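Local coordinates for protein alcohol dehydrogenase, zinc-containing (Thermotoga maritima, PDB 1VJ0) that probably acts as a zinc-dependent alcohol dehydrogenase, an oxidoreductase of the medium-chain dehydrogenase/reductase family that holds two zinc ions per chain, at residues 96-101 with 161-166; 196-201 with 222-227; 254-259 with 284-289. One frame throughout, in Å; residues are numbered along the deposited sequence.

Contact 1: residues 96-101 with 161-166; sequences ELLKPG and VLKVSE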
ATOM      1  N   GLU A  96      -1.533  27.498 -12.515  1.00 27.45           N
ATOM      2  CA  GLU A  96      -1.892  28.541 -13.474  1.00 29.80           C
ATOM      3  C   GLU A  96      -2.460  29.714 -12.721  1.00 28.31           C
ATOM      4  O   GLU A  96      -3.353  29.558 -11.903  1.00 28.26           O
ATOM      5  CB  GLU A  96      -2.955  28.097 -14.479  1.00 30.17           C
ATOM      6  CG  GLU A  96      -2.675  26.832 -15.258  1.00 32.03           C
ATOM      7  CD  GLU A  96      -3.723  26.715 -16.359  1.00 33.87           C
ATOM      8  OE1 GLU A  96      -3.888  27.699 -17.158  1.00 39.67           O
ATOM      9  OE2 GLU A  96      -4.405  25.681 -16.397  1.00 40.84           O
ATOM     10  N   LEU A  97      -1.989  30.894 -13.081  1.00 28.65           N
ATOM     11  CA  LEU A  97      -2.468  32.148 -12.555  1.00 29.77           C
ATOM     12  C   LEU A  97      -3.902  32.462 -12.974  1.00 29.14           C
ATOM     13  O   LEU A  97      -4.207  32.516 -14.144  1.00 30.58           O
ATOM     14  CB  LEU A  97      -1.562  33.312 -13.010  1.00 30.34           C
ATOM     15  CG  LEU A  97      -0.339  33.575 -12.133  1.00 35.61           C
ATOM     16  CD1 LEU A  97       0.647  34.563 -12.821  1.00 37.27           C
ATOM     17  CD2 LEU A  97      -0.742  34.096 -10.771  1.00 37.01           C
ATOM     18  N   LEU A  98      -4.765  32.680 -11.992  1.00 28.88           N
ATOM     19  CA  LEU A  98      -6.152  33.047 -12.221  1.00 28.34           C
ATOM     20  C   LEU A  98      -6.195  34.498 -12.678  1.00 29.89           C
ATOM     21  O   LEU A  98      -5.399  35.354 -12.184  1.00 29.44           O
ATOM     22  CB  LEU A  98      -6.974  32.888 -10.923  1.00 28.69           C
ATOM     23  CG  LEU A  98      -7.065  31.460 -10.336  1.00 29.57           C
ATOM     24  CD1 LEU A  98      -8.057  31.415  -9.158  1.00 30.84           C
ATOM     25  CD2 LEU A  98      -7.440  30.425 -11.356  1.00 33.78           C
ATOM     26  N   LYS A  99      -7.110  34.761 -13.623  1.00 29.77           N
ATOM     27  CA  LYS A  99      -7.413  36.083 -14.101  1.00 29.68           C
ATOM     28  C   LYS A  99      -8.927  36.281 -14.206  1.00 28.35           C
ATOM     29  O   LYS A  99      -9.675  35.293 -14.270  1.00 29.02           O
ATOM     30  CB  LYS A  99      -6.722  36.305 -15.456  1.00 30.21           C
ATOM     31  CG  LYS A  99      -7.044  35.293 -16.486  1.00 31.08           C
ATOM     32  CD  LYS A  99      -6.405  35.620 -17.867  1.00 33.32           C
ATOM     33  CE  LYS A  99      -6.875  34.596 -18.955  1.00 34.47           C
ATOM     34  NZ  LYS A  99      -6.871  33.176 -18.476  1.00 34.49           N
ATOM     35  N   PRO A 100      -9.390  37.533 -14.190  1.00 27.44           N
ATOM     36  CA  PRO A 100     -10.832  37.824 -14.315  1.00 27.35           C
ATOM     37  C   PRO A 100     -11.392  37.133 -15.553  1.00 27.31           C
ATOM     38  O   PRO A 100     -10.766  37.150 -16.600  1.00 24.93           O
ATOM     39  CB  PRO A 100     -10.890  39.355 -14.461  1.00 27.18           C
ATOM     40  CG  PRO A 100      -9.615  39.839 -13.806  1.00 27.35           C
ATOM     41  CD  PRO A 100      -8.587  38.755 -14.033  1.00 27.66           C
ATOM     42  N   GLY A 101     -12.521  36.478 -15.426  1.00 28.12           N
ATOM     43  CA  GLY A 101     -13.073  35.750 -16.568  1.00 28.12           C
ATOM     44  C   GLY A 101     -12.808  34.246 -16.550  1.00 27.69           C
ATOM     45  O   GLY A 101     -13.510  33.495 -17.253  1.00 27.92           O
ATOM     46  N   VAL A 161      -8.186  25.603  -5.795  1.00 28.89           N
ATOM     47  CA  VAL A 161      -8.948  25.944  -6.968  1.00 29.35           C
ATOM     48  C   VAL A 161      -8.411  25.164  -8.159  1.00 29.31           C
ATOM     49  O   VAL A 161      -7.196  24.875  -8.279  1.00 27.44           O
ATOM     50  CB  VAL A 161      -8.832  27.469  -7.230  1.00 29.97           C
ATOM     51  CG1 VAL A 161      -9.625  27.863  -8.453  1.00 29.76           C
ATOM     52  CG2 VAL A 161      -9.300  28.267  -5.984  1.00 29.99           C
ATOM     53  N   LEU A 162      -9.322  24.879  -9.086  1.00 29.84           N
ATOM     54  CA  LEU A 162      -8.978  24.319 -10.379  1.00 29.85           C
ATOM     55  C   LEU A 162      -9.740  25.109 -11.471  1.00 29.90           C
ATOM     56  O   LEU A 162     -10.944  25.218 -11.395  1.00 27.13           O
ATOM     57  CB  LEU A 162      -9.443  22.876 -10.392  1.00 31.10           C
ATOM     58  CG  LEU A 162      -8.791  21.815 -11.249  1.00 34.11           C
ATOM     59  CD1 LEU A 162      -7.273  21.793 -11.043  1.00 37.53           C
ATOM     60  CD2 LEU A 162      -9.387  20.418 -10.938  1.00 33.05           C
ATOM     61  N   LYS A 163      -8.994  25.661 -12.431  1.00 28.37           N
ATOM     62  CA  LYS A 163      -9.501  26.260 -13.643  1.00 29.84           C
ATOM     63  C   LYS A 163     -10.107  25.181 -14.514  1.00 29.31           C
ATOM     64  O   LYS A 163      -9.518  24.102 -14.672  1.00 28.15           O
ATOM     65  CB  LYS A 163      -8.377  26.852 -14.489  1.00 29.78           C
ATOM     66  CG  LYS A 163      -8.118  28.274 -14.309  1.00 33.63           C
ATOM     67  CD  LYS A 163      -6.887  28.720 -15.114  1.00 32.45           C
ATOM     68  CE  LYS A 163      -7.258  29.022 -16.549  1.00 33.60           C
ATOM     69  NZ  LYS A 163      -5.996  29.449 -17.286  1.00 34.43           N
ATOM     70  N   VAL A 164     -11.255  25.505 -15.103  1.00 28.84           N
ATOM     71  CA  VAL A 164     -11.926  24.628 -16.039  1.00 28.70           C
ATOM     72  C   VAL A 164     -12.188  25.416 -17.304  1.00 29.91           C
ATOM     73  O   VAL A 164     -11.835  26.605 -17.406  1.00 29.14           O
ATOM     74  CB  VAL A 164     -13.224  24.025 -15.455  1.00 28.45           C
ATOM     75  CG1 VAL A 164     -12.939  23.130 -14.271  1.00 31.19           C
ATOM     76  CG2 VAL A 164     -14.245  25.122 -15.100  1.00 29.54           C
ATOM     77  N   SER A 165     -12.776  24.777 -18.314  1.00 31.56           N
ATOM     78  CA  SER A 165     -13.028  25.448 -19.580  1.00 32.10           C
ATOM     79  C   SER A 165     -14.510  25.555 -19.900  1.00 32.97           C
ATOM     80  O   SER A 165     -15.356  25.006 -19.195  1.00 31.98           O
ATOM     81  CB  SER A 165     -12.364  24.687 -20.696  1.00 33.05           C
ATOM     82  OG  SER A 165     -13.162  23.579 -21.059  1.00 35.54           O
ATOM     83  N   GLU A 166     -14.821  26.249 -20.995  1.00 34.55           N
ATOM     84  CA  GLU A 166     -16.221  26.398 -21.432  1.00 37.05           C
ATOM     85  C   GLU A 166     -16.789  25.081 -21.970  1.00 36.55           C
ATOM     86  O   GLU A 166     -17.990  24.990 -22.222  1.00 38.11           O
ATOM     87  CB  GLU A 166     -16.341  27.493 -22.481  1.00 37.07           C
ATOM     88  CG  GLU A 166     -15.767  28.804 -21.973  1.00 41.04           C
ATOM     89  CD  GLU A 166     -15.914  29.961 -22.922  1.00 42.41           C
ATOM     90  OE1 GLU A 166     -15.573  29.824 -24.132  1.00 50.95           O
ATOM     91  OE2 GLU A 166     -16.359  31.030 -22.429  1.00 52.97           O
TER
HETATM   92  O   HOH W   1      -5.685  31.825 -16.195  1.00 36.78           O
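The carboxylate of Glu96 has the tip of Lys163 over one of its faces. Lys163 NZ meets Glu96 OE1 at 2.7 Å from 47° out of the carboxylate plane, a short salt bridge that is also a hydrogen bond, and Lys163 CD lies 3.9 Å from Glu96 CD. His264 of a neighbouring subunit also packs on Glu96. The two chains of the salt bridge cross at about a right angle. Glu96 reaches out with an extended chain beyond CG, whereas Lys163 bends at chi3 (84°), which turns its ammonium back over the carboxylate. A second flat group, the Asp92 carboxylate, joins the two backbones by accepting from Glu96 N with one oxygen and from Lys163 N with the other. Lys163 NZ also gives a hydrogen bond to a water 2.6 Å away; this water accepts from Lys99 NZ as well and donates to Leu97 O. Two ammonium groups thus stand close together, Lys99 NZ and Lys163 NZ being 4.0 Å apart, and their mutual repulsion is probably eased by the shared water, by Glu96, and by Asp102, the salt-bridge partner of Lys99. In the GroES-like domain typical of zinc-containing dehydrogenases, this loop, 96-101, leads into strand 103-106, which pairs antiparallel with strand 161-164. Leu98 fills the apolar side of the contact with its two methyls. Leu98 CD1 meets Val161 CG1 at 3.9 Å, while Leu98 CD2 lies 3.7 Å from Lys163 CG, the leucine and the lysine sliding past each other in opposite directions. Leu98 and Val161 both rest on Ile104 of strand 103-106.

Contact 2: residues 196-201 with 222-227; sequences GKTVVI and NVIVIA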
ATOM      1  N   GLY A 196     -11.229  -7.072 -12.483  1.00 28.64           N
ATOM      2  CA  GLY A 196     -11.789  -8.344 -12.090  1.00 28.87           C
ATOM      3  C   GLY A 196     -12.656  -8.294 -10.828  1.00 29.25           C
ATOM      4  O   GLY A 196     -13.057  -9.382 -10.327  1.00 30.46           O
ATOM      5  N   LYS A 197     -12.943  -7.107 -10.285  1.00 27.19           N
ATOM      6  CA  LYS A 197     -13.655  -7.043  -9.037  1.00 27.12           C
ATOM      7  C   LYS A 197     -15.177  -6.815  -9.231  1.00 27.65           C
ATOM      8  O   LYS A 197     -15.633  -6.207 -10.210  1.00 26.45           O
ATOM      9  CB  LYS A 197     -13.060  -5.986  -8.077  1.00 28.20           C
ATOM     10  CG  LYS A 197     -11.522  -6.130  -7.841  1.00 29.43           C
ATOM     11  CD  LYS A 197     -11.216  -7.322  -6.976  1.00 29.59           C
ATOM     12  CE  LYS A 197      -9.737  -7.556  -6.844  1.00 33.72           C
ATOM     13  NZ  LYS A 197      -9.079  -6.347  -6.214  1.00 36.04           N
ATOM     14  N   THR A 198     -15.922  -7.263  -8.221  1.00 27.78           N
ATOM     15  CA  THR A 198     -17.370  -7.065  -8.117  1.00 28.03           C
ATOM     16  C   THR A 198     -17.651  -6.063  -7.005  1.00 28.35           C
ATOM     17  O   THR A 198     -17.192  -6.259  -5.868  1.00 28.10           O
ATOM     18  CB  THR A 198     -18.096  -8.398  -7.820  1.00 28.53           C
ATOM     19  OG1 THR A 198     -18.051  -9.222  -8.972  1.00 31.07           O
ATOM     20  CG2 THR A 198     -19.609  -8.150  -7.553  1.00 26.23           C
ATOM     21  N   VAL A 199     -18.326  -4.961  -7.389  1.00 27.45           N
ATOM     22  CA  VAL A 199     -18.698  -3.836  -6.548  1.00 26.73           C
ATOM     23  C   VAL A 199     -20.193  -3.854  -6.318  1.00 27.00           C
ATOM     24  O   VAL A 199     -20.963  -4.010  -7.274  1.00 26.53           O
ATOM     25  CB  VAL A 199     -18.338  -2.510  -7.245  1.00 26.54           C
ATOM     26  CG1 VAL A 199     -18.972  -1.322  -6.507  1.00 27.47           C
ATOM     27  CG2 VAL A 199     -16.787  -2.397  -7.313  1.00 28.92           C
ATOM     28  N   VAL A 200     -20.596  -3.795  -5.050  1.00 27.81           N
ATOM     29  CA  VAL A 200     -21.993  -3.583  -4.693  1.00 27.25           C
ATOM     30  C   VAL A 200     -22.132  -2.211  -4.063  1.00 28.32           C
ATOM     31  O   VAL A 200     -21.379  -1.830  -3.151  1.00 29.19           O
ATOM     32  CB  VAL A 200     -22.524  -4.674  -3.746  1.00 27.66           C
ATOM     33  CG1 VAL A 200     -23.949  -4.355  -3.254  1.00 30.53           C
ATOM     34  CG2 VAL A 200     -22.474  -6.044  -4.399  1.00 26.25           C
ATOM     35  N   ILE A 201     -23.097  -1.446  -4.565  1.00 29.18           N
ATOM     36  CA  ILE A 201     -23.430  -0.163  -4.005  1.00 28.84           C
ATOM     37  C   ILE A 201     -24.793  -0.204  -3.384  1.00 27.86           C
ATOM     38  O   ILE A 201     -25.760  -0.609  -4.026  1.00 26.55           O
ATOM     39  CB  ILE A 201     -23.379   0.898  -5.091  1.00 29.86           C
ATOM     40  CG1 ILE A 201     -21.935   1.018  -5.601  1.00 30.94           C
ATOM     41  CG2 ILE A 201     -23.894   2.245  -4.546  1.00 29.59           C
ATOM     42  CD1 ILE A 201     -21.821   1.697  -6.931  1.00 33.29           C
ATOM     43  N   ASN A 222     -17.880  -6.047 -12.374  1.00 28.70           N
ATOM     44  CA  ASN A 222     -19.326  -6.022 -12.164  1.00 27.86           C
ATOM     45  C   ASN A 222     -19.712  -4.921 -11.183  1.00 27.93           C
ATOM     46  O   ASN A 222     -19.069  -4.739 -10.145  1.00 26.47           O
ATOM     47  CB  ASN A 222     -19.825  -7.353 -11.566  1.00 28.21           C
ATOM     48  CG  ASN A 222     -19.459  -8.545 -12.373  1.00 27.43           C
ATOM     49  OD1 ASN A 222     -18.819  -9.490 -11.869  1.00 35.29           O
ATOM     50  ND2 ASN A 222     -19.864  -8.549 -13.594  1.00 25.51           N
ATOM     51  N   VAL A 223     -20.774  -4.193 -11.515  1.00 27.57           N
ATOM     52  CA  VAL A 223     -21.285  -3.129 -10.626  1.00 27.88           C
ATOM     53  C   VAL A 223     -22.768  -3.398 -10.346  1.00 27.78           C
ATOM     54  O   VAL A 223     -23.593  -3.524 -11.293  1.00 26.67           O
ATOM     55  CB  VAL A 223     -21.071  -1.702 -11.202  1.00 28.64           C
ATOM     56  CG1 VAL A 223     -21.744  -0.652 -10.286  1.00 29.59           C
ATOM     57  CG2 VAL A 223     -19.573  -1.400 -11.405  1.00 27.86           C
ATOM     58  N   ILE A 224     -23.090  -3.624  -9.082  1.00 26.38           N
ATOM     59  CA  ILE A 224     -24.470  -3.959  -8.682  1.00 28.03           C
ATOM     60  C   ILE A 224     -24.946  -2.898  -7.718  1.00 27.49           C
ATOM     61  O   ILE A 224     -24.203  -2.528  -6.789  1.00 27.16           O
ATOM     62  CB  ILE A 224     -24.513  -5.334  -7.966  1.00 29.11           C
ATOM     63  CG1 ILE A 224     -24.087  -6.452  -8.929  1.00 33.07           C
ATOM     64  CG2 ILE A 224     -25.922  -5.634  -7.335  1.00 28.14           C
ATOM     65  CD1 ILE A 224     -23.039  -7.351  -8.308  1.00 35.23           C
ATOM     66  N   VAL A 225     -26.174  -2.403  -7.935  1.00 27.93           N
ATOM     67  CA  VAL A 225     -26.795  -1.425  -7.028  1.00 27.11           C
ATOM     68  C   VAL A 225     -28.061  -1.990  -6.339  1.00 26.93           C
ATOM     69  O   VAL A 225     -28.896  -2.589  -6.995  1.00 26.53           O
ATOM     70  CB  VAL A 225     -27.174  -0.159  -7.792  1.00 26.98           C
ATOM     71  CG1 VAL A 225     -27.844   0.864  -6.856  1.00 27.15           C
ATOM     72  CG2 VAL A 225     -25.922   0.445  -8.435  1.00 28.40           C
ATOM     73  N   ILE A 226     -28.150  -1.801  -5.015  1.00 26.02           N
ATOM     74  CA  ILE A 226     -29.298  -2.220  -4.217  1.00 27.33           C
ATOM     75  C   ILE A 226     -29.913  -0.948  -3.639  1.00 26.78           C
ATOM     76  O   ILE A 226     -29.230  -0.160  -2.977  1.00 26.93           O
ATOM     77  CB  ILE A 226     -28.902  -3.182  -3.060  1.00 26.26           C
ATOM     78  CG1 ILE A 226     -28.171  -4.396  -3.609  1.00 28.52           C
ATOM     79  CG2 ILE A 226     -30.177  -3.575  -2.249  1.00 26.77           C
ATOM     80  CD1 ILE A 226     -27.598  -5.296  -2.570  1.00 29.89           C
ATOM     81  N   ALA A 227     -31.169  -0.739  -3.943  1.00 27.73           N
ATOM     82  CA  ALA A 227     -31.953   0.406  -3.460  1.00 29.04           C
ATOM     83  C   ALA A 227     -33.445   0.078  -3.494  1.00 29.78           C
ATOM     84  O   ALA A 227     -33.850  -1.007  -3.924  1.00 30.17           O
ATOM     85  CB  ALA A 227     -31.666   1.663  -4.293  1.00 29.50           C
TER
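Strands 198-201 and 222-227 run parallel, with their axes 4.6 Å apart at closest approach, and Ile224 reaches back along the neighbouring strand to Thr198. Ile224 CB sits 3.9 Å from Val199 O and 4.2 Å from Val200 CG2. CG1 stands anti to the carbonyl carbon, and an unusual chi2 of 131° sends Ile224 CD1 onto Thr198 CG2 at 3.6 Å. Ile262 of helix 252-262 also packs on this side chain. Thr198 turns its other branch to its partner across the strands, Thr198 OG1 lying 3.0 Å from Asn222 OD1. An alanine at Thr198 would lose both OG1 and CG2, and would probably leave the Ile224 methyl less well supported and take a polar neighbour from Asn222. Further along the same face, Val200 CG1 packs on Ile226 CD1; on the reverse face, Ile201 CD1 meets Val223 CG1 and helix 206-217 covers them. This helix links the strands into a beta-alpha-beta unit of the Rossmann type. Five nearly straight backbone bonds hold the pair, from Asn222 N to Lys197 O through to Ile226 N to Ile201 O. The peptide groups thus fix the register, while faces aliphatic apart from the Thr198-Asn222 pair are left for helices to cover.

Contact 3: residues 254-259 with 284-289; sequences ERRKAI and GSELLR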
ATOM      1  N   GLU A 254     -32.713 -13.648  -1.497  1.00 28.36           N
ATOM      2  CA  GLU A 254     -32.667 -13.497  -2.969  1.00 28.32           C
ATOM      3  C   GLU A 254     -31.543 -12.610  -3.442  1.00 28.01           C
ATOM      4  O   GLU A 254     -30.876 -12.922  -4.422  1.00 26.30           O
ATOM      5  CB  GLU A 254     -33.970 -12.909  -3.501  1.00 28.30           C
ATOM      6  CG  GLU A 254     -35.086 -13.886  -3.436  1.00 29.51           C
ATOM      7  CD  GLU A 254     -36.397 -13.317  -3.944  1.00 29.06           C
ATOM      8  OE1 GLU A 254     -36.732 -12.163  -3.654  1.00 25.35           O
ATOM      9  OE2 GLU A 254     -37.053 -14.045  -4.661  1.00 28.80           O
ATOM     10  N   ARG A 255     -31.309 -11.490  -2.742  1.00 27.59           N
ATOM     11  CA  ARG A 255     -30.258 -10.588  -3.168  1.00 28.06           C
ATOM     12  C   ARG A 255     -28.876 -11.212  -2.928  1.00 28.99           C
ATOM     13  O   ARG A 255     -27.945 -11.019  -3.702  1.00 28.72           O
ATOM     14  CB  ARG A 255     -30.371  -9.282  -2.437  1.00 28.23           C
ATOM     15  CG  ARG A 255     -31.660  -8.556  -2.833  1.00 26.44           C
ATOM     16  CD  ARG A 255     -31.653  -7.129  -2.383  1.00 30.37           C
ATOM     17  NE  ARG A 255     -31.686  -6.923  -0.926  1.00 29.27           N
ATOM     18  CZ  ARG A 255     -32.780  -6.977  -0.157  1.00 29.26           C
ATOM     19  NH1 ARG A 255     -33.947  -7.353  -0.632  1.00 31.03           N
ATOM     20  NH2 ARG A 255     -32.704  -6.702   1.156  1.00 30.26           N
ATOM     21  N   ARG A 256     -28.748 -11.953  -1.846  1.00 29.08           N
ATOM     22  CA  ARG A 256     -27.493 -12.591  -1.564  1.00 31.29           C
ATOM     23  C   ARG A 256     -27.188 -13.675  -2.603  1.00 30.87           C
ATOM     24  O   ARG A 256     -26.059 -13.763  -3.100  1.00 31.18           O
ATOM     25  CB  ARG A 256     -27.526 -13.166  -0.186  1.00 32.51           C
ATOM     26  CG  ARG A 256     -26.226 -13.695   0.256  1.00 37.85           C
ATOM     27  CD  ARG A 256     -26.258 -14.197   1.662  1.00 46.65           C
ATOM     28  NE  ARG A 256     -25.282 -15.269   1.765  1.00 54.03           N
ATOM     29  CZ  ARG A 256     -24.581 -15.563   2.862  1.00 58.44           C
ATOM     30  NH1 ARG A 256     -24.750 -14.870   3.998  1.00 61.13           N
ATOM     31  NH2 ARG A 256     -23.702 -16.569   2.823  1.00 57.04           N
ATOM     32  N   LYS A 257     -28.207 -14.448  -2.959  1.00 29.88           N
ATOM     33  CA  LYS A 257     -28.073 -15.439  -4.027  1.00 30.11           C
ATOM     34  C   LYS A 257     -27.631 -14.809  -5.350  1.00 29.34           C
ATOM     35  O   LYS A 257     -26.744 -15.341  -6.000  1.00 28.31           O
ATOM     36  CB  LYS A 257     -29.370 -16.225  -4.221  1.00 29.75           C
ATOM     37  CG  LYS A 257     -29.375 -17.171  -5.470  1.00 31.19           C
ATOM     38  N   ALA A 258     -28.235 -13.680  -5.717  1.00 28.36           N
ATOM     39  CA  ALA A 258     -27.874 -12.980  -6.917  1.00 28.00           C
ATOM     40  C   ALA A 258     -26.409 -12.585  -6.907  1.00 28.77           C
ATOM     41  O   ALA A 258     -25.721 -12.752  -7.908  1.00 28.89           O
ATOM     42  CB  ALA A 258     -28.732 -11.756  -7.124  1.00 27.98           C
ATOM     43  N   ILE A 259     -25.931 -12.041  -5.802  1.00 29.84           N
ATOM     44  CA  ILE A 259     -24.541 -11.647  -5.717  1.00 30.41           C
ATOM     45  C   ILE A 259     -23.643 -12.872  -5.679  1.00 31.00           C
ATOM     46  O   ILE A 259     -22.605 -12.883  -6.296  1.00 30.58           O
ATOM     47  CB  ILE A 259     -24.317 -10.702  -4.507  1.00 31.13           C
ATOM     48  CG1 ILE A 259     -24.726  -9.280  -4.862  1.00 33.52           C
ATOM     49  CG2 ILE A 259     -22.877 -10.551  -4.186  1.00 33.31           C
ATOM     50  CD1 ILE A 259     -26.023  -8.931  -4.582  1.00 36.37           C
ATOM     51  N   GLY A 284     -25.214  -5.677   3.969  1.00 31.38           N
ATOM     52  CA  GLY A 284     -23.930  -5.610   3.317  1.00 31.32           C
ATOM     53  C   GLY A 284     -22.921  -6.605   3.858  1.00 31.84           C
ATOM     54  O   GLY A 284     -22.193  -7.222   3.084  1.00 31.18           O
ATOM     55  N   SER A 285     -22.880  -6.758   5.183  1.00 31.57           N
ATOM     56  CA  SER A 285     -21.910  -7.652   5.844  1.00 32.10           C
ATOM     57  C   SER A 285     -22.092  -9.070   5.355  1.00 32.96           C
ATOM     58  O   SER A 285     -21.126  -9.793   5.118  1.00 33.80           O
ATOM     59  CB  SER A 285     -22.085  -7.580   7.377  1.00 32.31           C
ATOM     60  OG  SER A 285     -21.752  -6.292   7.905  1.00 32.47           O
ATOM     61  N   GLU A 286     -23.336  -9.459   5.118  1.00 32.34           N
ATOM     62  CA  GLU A 286     -23.620 -10.799   4.626  1.00 33.12           C
ATOM     63  C   GLU A 286     -23.350 -10.985   3.134  1.00 32.39           C
ATOM     64  O   GLU A 286     -23.343 -12.106   2.669  1.00 33.58           O
ATOM     65  CB  GLU A 286     -25.071 -11.193   4.934  1.00 34.70           C
ATOM     66  CG  GLU A 286     -25.456 -11.169   6.440  1.00 38.83           C
ATOM     67  CD  GLU A 286     -24.890 -12.306   7.283  1.00 45.75           C
ATOM     68  OE1 GLU A 286     -24.079 -13.114   6.804  1.00 45.86           O
ATOM     69  OE2 GLU A 286     -25.286 -12.411   8.479  1.00 53.36           O
ATOM     70  N   LEU A 287     -23.200  -9.899   2.381  1.00 30.37           N
ATOM     71  CA  LEU A 287     -22.873  -9.965   0.966  1.00 29.56           C
ATOM     72  C   LEU A 287     -21.370  -9.951   0.682  1.00 29.09           C
ATOM     73  O   LEU A 287     -20.955 -10.202  -0.478  1.00 27.89           O
ATOM     74  CB  LEU A 287     -23.484  -8.769   0.218  1.00 30.22           C
ATOM     75  CG  LEU A 287     -25.011  -8.664   0.229  1.00 29.52           C
ATOM     76  CD1 LEU A 287     -25.401  -7.403  -0.499  1.00 31.67           C
ATOM     77  CD2 LEU A 287     -25.637  -9.921  -0.385  1.00 30.69           C
ATOM     78  N   LEU A 288     -20.585  -9.565   1.682  1.00 28.60           N
ATOM     79  CA  LEU A 288     -19.151  -9.349   1.527  1.00 29.87           C
ATOM     80  C   LEU A 288     -18.393 -10.706   1.501  1.00 29.73           C
ATOM     81  O   LEU A 288     -18.661 -11.597   2.344  1.00 27.42           O
ATOM     82  CB  LEU A 288     -18.678  -8.477   2.707  1.00 30.33           C
ATOM     83  CG  LEU A 288     -17.327  -7.756   2.627  1.00 32.17           C
ATOM     84  CD1 LEU A 288     -17.312  -6.756   1.518  1.00 31.98           C
ATOM     85  CD2 LEU A 288     -17.047  -7.080   3.989  1.00 34.25           C
ATOM     86  N   ARG A 289     -17.465 -10.882   0.547  1.00 28.08           N
ATOM     87  CA  ARG A 289     -16.652 -12.069   0.585  1.00 27.34           C
ATOM     88  C   ARG A 289     -15.677 -12.023   1.740  1.00 26.49           C
ATOM     89  O   ARG A 289     -15.394 -10.958   2.341  1.00 24.57           O
ATOM     90  CB  ARG A 289     -15.876 -12.289  -0.693  1.00 27.99           C
ATOM     91  CG  ARG A 289     -14.736 -11.332  -0.999  1.00 27.69           C
ATOM     92  CD  ARG A 289     -13.702 -12.006  -1.957  1.00 28.69           C
ATOM     93  NE  ARG A 289     -12.681 -11.091  -2.470  1.00 28.79           N
ATOM     94  CZ  ARG A 289     -11.475 -10.915  -1.930  1.00 31.74           C
ATOM     95  NH1 ARG A 289     -11.103 -11.527  -0.808  1.00 29.79           N
ATOM     96  NH2 ARG A 289     -10.599 -10.140  -2.537  1.00 34.04           N
TER
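Leu287, Arg256 and Glu286 carry most of the meeting between helices 252-262 and 280-287. Leu287 gives up the largest area. With CG anti to the carbonyl carbon and chi2 extended, it pushes Leu287 CD2 against the backbone of the other helix, 3.5 Å from Arg256 CA and 3.8 Å from Arg256 CB. Leu287 CD2 also comes within 4.3 Å of Ile259 CD1, one turn along, so that a single branch settles beside two residues of helix 252-262. Arg256 and Leu287 slide past each other in opposite directions. Beyond CB, the arginine leaves with CG anti to the backbone N (chi1 -173°) and stays extended to NE, so its aliphatic part runs past Leu287 and its guanidinium comes to lie by Glu286. Glu286 O stands over one face of that guanidinium, 3.4 Å from Arg256 NH1, where the angle is too poor for a hydrogen bond. Arg256 NH1 also makes a long salt bridge of 3.4 Å to Glu286 OE1, the guanidinium and carboxylate planes being 34° apart. Such geometry suggests a loose electrostatic attraction rather than a directed grip. The glutamate bends at chi2 (-73°), and its other oxygen, OE2, accepts a hydrogen bond from Trp313 NE1, which probably helps to fix the carboxylate. A further charge pair, Arg255 with Glu283, joins the same two helices. Both helices lie over one face of the parallel Rossmann-type sheet: Leu287 touches Ile226 of strand 222-227 and Ile271 of strand 268-273, while Ile259 reaches Leu245 of strand 243-246.

In the fold
Contacts 2 and 3 belong to one Rossmann-type domain and share a core, their centres about 10 Å apart. Contact 2 joins two strands of the sheet and contact 3 two helices over one of its faces: Ile226 CD1 lies 3.7 Å from Leu287 CD1, and Val200 CG2 lies 4.0 Å from Ile259 CG1. Contact 1 is in the GroES-like part of the chain, its centre about 36 Å from that of contact 2 and about 46 Å from that of contact 3, which lies on the opposite side of the chain's centre. None of the three reaches either zinc site. Ile201 touches a GxGxxG-like motif (Gly203, Gly205, Gly208), consistent with a dinucleotide site.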